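PDB 5MQR: beta-L-arabinobiosidase from Bacteroides thetaiotaomicron, which probably hydrolyses arabinofuranosyl linkages during the breakdown of plant pectin, its chain also carrying a beta-propeller and a sialidase-like carbohydrate-binding region. Local coordinates for residues A[465-470]-A[561-566]; A[619-624]-A[660-665]. One frame throughout, in Å; residues are numbered along the deposited sequence.

Contact 1: residues A[465-470]-A[561-566]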
loop_
_atom_site.group_PDB
_atom_site.type_symbol
_atom_site.label_atom_id
_atom_site.label_comp_id
_atom_site.label_asym_id
_atom_site.label_seq_id
_atom_site.Cartn_x
_atom_site.Cartn_y
_atom_site.Cartn_z
ATOM N N ILE A 465 -1.369 -13.305 0.472
ATOM C CA ILE A 465 0.084 -13.091 0.575
ATOM C C ILE A 465 0.563 -12.372 -0.683
ATOM O O ILE A 465 -0.187 -12.301 -1.661
ATOM C CB ILE A 465 0.836 -14.418 0.724
ATOM C CG1 ILE A 465 0.503 -15.354 -0.431
ATOM C CG2 ILE A 465 0.504 -15.055 2.062
ATOM C CD1 ILE A 465 1.492 -16.465 -0.602
ATOM N N PRO A 466 1.807 -11.841 -0.672
ATOM C CA PRO A 466 2.349 -11.254 -1.905
ATOM C C PRO A 466 2.372 -12.278 -3.040
ATOM O O PRO A 466 2.796 -13.415 -2.834
ATOM C CB PRO A 466 3.784 -10.838 -1.521
ATOM C CG PRO A 466 3.787 -10.766 -0.041
ATOM C CD PRO A 466 2.787 -11.802 0.429
ATOM N N ALA A 467 1.873 -11.853 -4.195
ATOM C CA ALA A 467 1.801 -12.667 -5.399
ATOM C C ALA A 467 3.175 -13.246 -5.688
ATOM O O ALA A 467 4.135 -12.484 -5.817
ATOM C CB ALA A 467 1.322 -11.803 -6.569
ATOM N N SER A 468 3.269 -14.573 -5.761
ATOM C CA SER A 468 4.544 -15.273 -5.784
ATOM C C SER A 468 4.589 -16.366 -6.861
ATOM O O SER A 468 3.606 -17.088 -7.081
ATOM C CB SER A 468 4.821 -15.889 -4.401
ATOM O OG SER A 468 4.841 -14.901 -3.358
ATOM N N LYS A 469 5.747 -16.487 -7.513
ATOM C CA LYS A 469 5.997 -17.496 -8.547
ATOM C C LYS A 469 6.577 -18.745 -7.922
ATOM O O LYS A 469 6.137 -19.844 -8.240
ATOM C CB LYS A 469 6.947 -16.964 -9.624
ATOM C CG LYS A 469 6.437 -15.735 -10.345
ATOM C CD LYS A 469 7.492 -15.116 -11.269
ATOM C CE LYS A 469 7.150 -13.650 -11.614
ATOM N NZ LYS A 469 8.298 -12.834 -12.160
ATOM N N GLU A 470 7.579 -18.562 -7.059
ATOM C CA GLU A 470 8.100 -19.618 -6.188
ATOM C C GLU A 470 7.563 -19.351 -4.778
ATOM O O GLU A 470 7.707 -18.233 -4.249
ATOM C CB GLU A 470 9.623 -19.610 -6.179
ATOM C CG GLU A 470 10.267 -19.799 -7.549
ATOM C CD GLU A 470 10.099 -21.221 -8.092
ATOM O OE1 GLU A 470 10.459 -22.194 -7.378
ATOM O OE2 GLU A 470 9.601 -21.367 -9.237
ATOM N N VAL A 561 -1.109 -21.163 -13.300
ATOM C CA VAL A 561 -1.254 -19.766 -12.867
ATOM C C VAL A 561 0.090 -19.029 -13.050
ATOM O O VAL A 561 1.136 -19.651 -13.130
ATOM C CB VAL A 561 -1.698 -19.649 -11.399
ATOM C CG1 VAL A 561 -3.053 -20.288 -11.173
ATOM C CG2 VAL A 561 -0.649 -20.251 -10.458
ATOM N N ALA A 562 0.036 -17.709 -13.104
ATOM C CA ALA A 562 1.239 -16.894 -13.211
ATOM C C ALA A 562 1.878 -16.760 -11.832
ATOM O O ALA A 562 3.094 -16.872 -11.689
ATOM C CB ALA A 562 0.924 -15.505 -13.783
ATOM N N THR A 563 1.051 -16.463 -10.840
ATOM C CA THR A 563 1.483 -16.307 -9.462
ATOM C C THR A 563 0.390 -16.787 -8.551
ATOM O O THR A 563 -0.770 -16.882 -8.962
ATOM C CB THR A 563 1.730 -14.844 -9.085
ATOM O OG1 THR A 563 0.552 -14.079 -9.343
ATOM C CG2 THR A 563 2.888 -14.267 -9.869
ATOM N N ILE A 564 0.793 -17.084 -7.319
ATOM C CA ILE A 564 -0.099 -17.517 -6.269
ATOM C C ILE A 564 -0.177 -16.410 -5.240
ATOM O O ILE A 564 0.858 -15.939 -4.755
ATOM C CB ILE A 564 0.454 -18.777 -5.602
ATOM C CG1 ILE A 564 0.555 -19.897 -6.640
ATOM C CG2 ILE A 564 -0.402 -19.177 -4.393
ATOM C CD1 ILE A 564 1.827 -20.706 -6.492
ATOM N N GLU A 565 -1.389 -16.001 -4.907
ATOM C CA GLU A 565 -1.584 -14.921 -3.938
ATOM C C GLU A 565 -2.405 -15.292 -2.688
ATOM O O GLU A 565 -2.519 -14.460 -1.781
ATOM C CB GLU A 565 -2.240 -13.718 -4.621
ATOM C CG GLU A 565 -3.555 -14.032 -5.329
ATOM C CD GLU A 565 -4.517 -12.865 -5.313
ATOM O OE1 GLU A 565 -4.057 -11.746 -5.641
ATOM O OE2 GLU A 565 -5.725 -13.077 -5.013
ATOM N N ARG A 566 -2.997 -16.487 -2.654
ATOM C CA ARG A 566 -3.872 -16.896 -1.556
ATOM C C ARG A 566 -3.777 -18.363 -1.245
ATOM O O ARG A 566 -3.701 -19.181 -2.159
ATOM C CB ARG A 566 -5.321 -16.628 -1.897
ATOM C CG ARG A 566 -5.741 -15.220 -1.620
ATOM C CD ARG A 566 -7.170 -15.056 -2.047
ATOM N NE ARG A 566 -7.298 -14.946 -3.490
ATOM C CZ ARG A 566 -8.437 -15.082 -4.168
ATOM N NH1 ARG A 566 -9.577 -15.400 -3.553
ATOM N NH2 ARG A 566 -8.423 -14.901 -5.477
#

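Contact 2: residues A[619-624]-A[660-665]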
loop_
_atom_site.group_PDB
_atom_site.type_symbol
_atom_site.label_atom_id
_atom_site.label_comp_id
_atom_site.label_asym_id
_atom_site.label_seq_id
_atom_site.Cartn_x
_atom_site.Cartn_y
_atom_site.Cartn_z
ATOM N N ALA A 619 8.190 -4.847 -1.215
ATOM C CA ALA A 619 6.875 -4.967 -0.583
ATOM C C ALA A 619 5.695 -4.487 -1.448
ATOM O O ALA A 619 4.615 -5.042 -1.343
ATOM C CB ALA A 619 6.889 -4.221 0.758
ATOM N N PHE A 620 5.893 -3.431 -2.234
ATOM C CA PHE A 620 4.856 -2.834 -3.076
ATOM C C PHE A 620 5.244 -2.883 -4.555
ATOM O O PHE A 620 4.450 -3.346 -5.387
ATOM C CB PHE A 620 4.558 -1.400 -2.630
ATOM C CG PHE A 620 3.957 -1.317 -1.266
ATOM C CD1 PHE A 620 4.757 -1.481 -0.123
ATOM C CD2 PHE A 620 2.589 -1.127 -1.103
ATOM C CE1 PHE A 620 4.211 -1.440 1.149
ATOM C CE2 PHE A 620 2.037 -1.090 0.167
ATOM C CZ PHE A 620 2.854 -1.256 1.291
ATOM N N LEU A 621 6.459 -2.463 -4.902
ATOM C CA LEU A 621 6.875 -2.455 -6.308
ATOM C C LEU A 621 7.401 -3.810 -6.753
ATOM O O LEU A 621 7.981 -4.557 -5.954
ATOM C CB LEU A 621 7.960 -1.384 -6.533
ATOM C CG LEU A 621 7.586 0.041 -6.088
ATOM C CD1 LEU A 621 8.721 1.010 -6.384
ATOM C CD2 LEU A 621 6.284 0.524 -6.727
ATOM N N LYS A 622 7.201 -4.111 -8.037
ATOM C CA LYS A 622 7.684 -5.337 -8.639
ATOM C C LYS A 622 8.503 -5.036 -9.883
ATOM O O LYS A 622 8.158 -4.160 -10.685
ATOM C CB LYS A 622 6.505 -6.256 -8.986
ATOM C CG LYS A 622 5.675 -6.725 -7.764
ATOM C CD LYS A 622 6.469 -7.663 -6.852
ATOM C CE LYS A 622 6.164 -7.479 -5.351
ATOM N NZ LYS A 622 6.940 -8.488 -4.522
ATOM N N TYR A 623 9.601 -5.772 -10.037
ATOM C CA TYR A 623 10.529 -5.520 -11.111
ATOM C C TYR A 623 9.855 -5.660 -12.471
ATOM O O TYR A 623 10.150 -4.876 -13.366
ATOM C CB TYR A 623 11.787 -6.404 -11.024
ATOM C CG TYR A 623 12.729 -6.065 -12.153
ATOM C CD1 TYR A 623 13.450 -4.883 -12.122
ATOM C CD2 TYR A 623 12.807 -6.865 -13.311
ATOM C CE1 TYR A 623 14.249 -4.504 -13.193
ATOM C CE2 TYR A 623 13.638 -6.499 -14.379
ATOM C CZ TYR A 623 14.353 -5.308 -14.299
ATOM O OH TYR A 623 15.151 -4.859 -15.325
ATOM N N ALA A 624 8.919 -6.592 -12.623
ATOM C CA ALA A 624 8.162 -6.723 -13.906
ATOM C C ALA A 624 7.523 -5.428 -14.401
ATOM O O ALA A 624 7.415 -5.220 -15.611
ATOM C CB ALA A 624 7.092 -7.831 -13.839
ATOM N N LEU A 660 14.036 -0.533 -6.056
ATOM C CA LEU A 660 13.077 -0.085 -7.064
ATOM C C LEU A 660 12.480 1.269 -6.706
ATOM O O LEU A 660 12.263 1.552 -5.533
ATOM C CB LEU A 660 11.978 -1.127 -7.240
ATOM C CG LEU A 660 12.439 -2.531 -7.671
ATOM C CD1 LEU A 660 11.270 -3.512 -7.612
ATOM C CD2 LEU A 660 13.057 -2.558 -9.062
ATOM N N PHE A 661 12.197 2.084 -7.714
ATOM C CA PHE A 661 11.704 3.441 -7.517
ATOM C C PHE A 661 10.595 3.751 -8.528
ATOM O O PHE A 661 10.622 3.299 -9.654
ATOM C CB PHE A 661 12.874 4.458 -7.678
ATOM C CG PHE A 661 12.439 5.911 -7.756
ATOM C CD1 PHE A 661 12.139 6.626 -6.616
ATOM C CD2 PHE A 661 12.332 6.558 -8.968
ATOM C CE1 PHE A 661 11.728 7.958 -6.685
ATOM C CE2 PHE A 661 11.923 7.885 -9.041
ATOM C CZ PHE A 661 11.609 8.583 -7.896
ATOM N N GLU A 662 9.623 4.537 -8.111
ATOM C CA GLU A 662 8.710 5.165 -9.053
ATOM C C GLU A 662 8.238 6.487 -8.536
ATOM O O GLU A 662 8.192 6.720 -7.327
ATOM C CB GLU A 662 7.473 4.305 -9.362
ATOM C CG GLU A 662 6.553 4.022 -8.175
ATOM C CD GLU A 662 5.196 3.441 -8.569
ATOM O OE1 GLU A 662 5.026 2.926 -9.719
ATOM O OE2 GLU A 662 4.291 3.498 -7.705
ATOM N N CYS A 663 7.855 7.330 -9.487
ATOM C CA CYS A 663 7.230 8.588 -9.195
ATOM C C CYS A 663 6.436 8.939 -10.434
ATOM O O CYS A 663 6.556 8.244 -11.422
ATOM C CB CYS A 663 8.297 9.621 -8.855
ATOM S SG CYS A 663 9.235 10.166 -10.277
ATOM N N PRO A 664 5.593 9.987 -10.383
ATOM C CA PRO A 664 4.740 10.375 -11.528
ATOM C C PRO A 664 5.452 11.170 -12.621
ATOM O O PRO A 664 4.832 11.489 -13.626
ATOM C CB PRO A 664 3.673 11.282 -10.898
ATOM C CG PRO A 664 4.035 11.450 -9.461
ATOM C CD PRO A 664 5.396 10.881 -9.235
ATOM N N GLN A 665 6.720 11.498 -12.422
ATOM C CA GLN A 665 7.475 12.283 -13.380
ATOM C C GLN A 665 8.399 11.326 -14.128
ATOM O O GLN A 665 9.311 10.724 -13.537
ATOM C CB GLN A 665 8.236 13.403 -12.677
ATOM C CG GLN A 665 8.664 14.535 -13.605
ATOM C CD GLN A 665 9.260 15.738 -12.875
ATOM O OE1 GLN A 665 8.816 16.111 -11.780
ATOM N NE2 GLN A 665 10.264 16.340 -13.472
#

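Contact 1: residues A[465-470]-A[561-566]
With chi1 at 56° in both I465 and T563, CG1 of I465 and OG1 of T563 each lie between their own backbone N and carbonyl carbon, which sets I465 CG1 against E565 O at 3.4 Å and T563 OG1 beside A467 CB at 3.7 Å. The segments lie on neighbouring antiparallel strands of a large mixed sheet, within the sialidase-like carbohydrate-binding region, beside a classic beta bulge in which E565 and R566 both face L492 of the next strand. S468 and I564 form a hydrogen-bonded pair: S468 N donates to I564 O at 2.9 Å and I564 N returns the bond to S468 O at 2.8 Å. At the start of segment 465-470, I465 N donates to E565 O at 2.8 Å in a nearly straight bond (173° at the hydrogen). P466 has no N-H to offer, but its carbonyl O accepts S468 OG at 2.6 Å, the hydroxyl standing above the carbonyl plane. S468 and I564 turn to the same face of the sheet, and both I465 and I564 pack on L471. At the exposed end, the extended K469 chain passes T563 at a slant, its CG 3.9 Å from T563 CG2. R566 NH1 forms a salt bridge with E462, and E565 OE2, bonded to S46 OG, is also salt-bridged to R566 NE, 2.9 Å away on the anti side of OE2.

Contact 2: residues A[619-624]-A[660-665]
L621 points toward the short strand 660-662 and divides its two methyls between L660 and E662. Its CG lies anti to its own carbonyl carbon (chi1 -55°), and from there CD1 rests against the L660 carbonyl, 3.7 Å from L660 O, while CD2 sits 3.6 Å from E662 CD, over the flat side of the carboxylate. L621 and E662 slant across each other. The carboxylate that CD2 covers is held by polar partners: OE1 forms a salt bridge with R1076 and OE2 a hydrogen bond with Y1077 OH, a pairing that probably steadies it in these buried surroundings. K622 starts away from the strand, its NZ hydrogen-bonded to S618 O, and offers L660 only backbone, its carbonyl C 3.9 Å from L660 CD1. Y623 finishes the contact. L660 CD1 sits 3.7 Å from Y623 N, which is itself bonded to D615, and L660 CD2 meets the edge of the tyrosine ring in its plane, 3.9 Å from Y623 CD1. The two side chains cross at roughly a right angle, and Y623 OH is anchored on S651 in helix 647-657. Mostly apolar side chains thus seat the loop between strand 600-610 and helix 627-636 on a sheet edge: strand 660-662 is an edge strand of a five-stranded antiparallel sheet, otherwise largely from the glycosyl hydrolase family 65 C-terminal domain, and pairs with strand 1053-1061, while helix 666-680 leans on L660 through Y673.

From the N terminus, contact 1 opens on strand 460-468 and closes only at 561-566, after some ninety residues rich in strand and without helix, so it draws together two strands far apart in sequence within the sialidase-like region. The chain then runs through strand 600-610; S611 bonds to E470, and D613 to the backbone N of K469 and E470, before contact 2 opens at 619-624. Contact 2 closes a shorter excursion containing helices 627-636 and 647-657 and ties the connecting loop to the sheet of strands 660-662 and 1053-1061. The contacts follow in series, neither nested nor crossed. The centres of contact 1 and contact 2 lie about 18 Å apart, and the two do not touch.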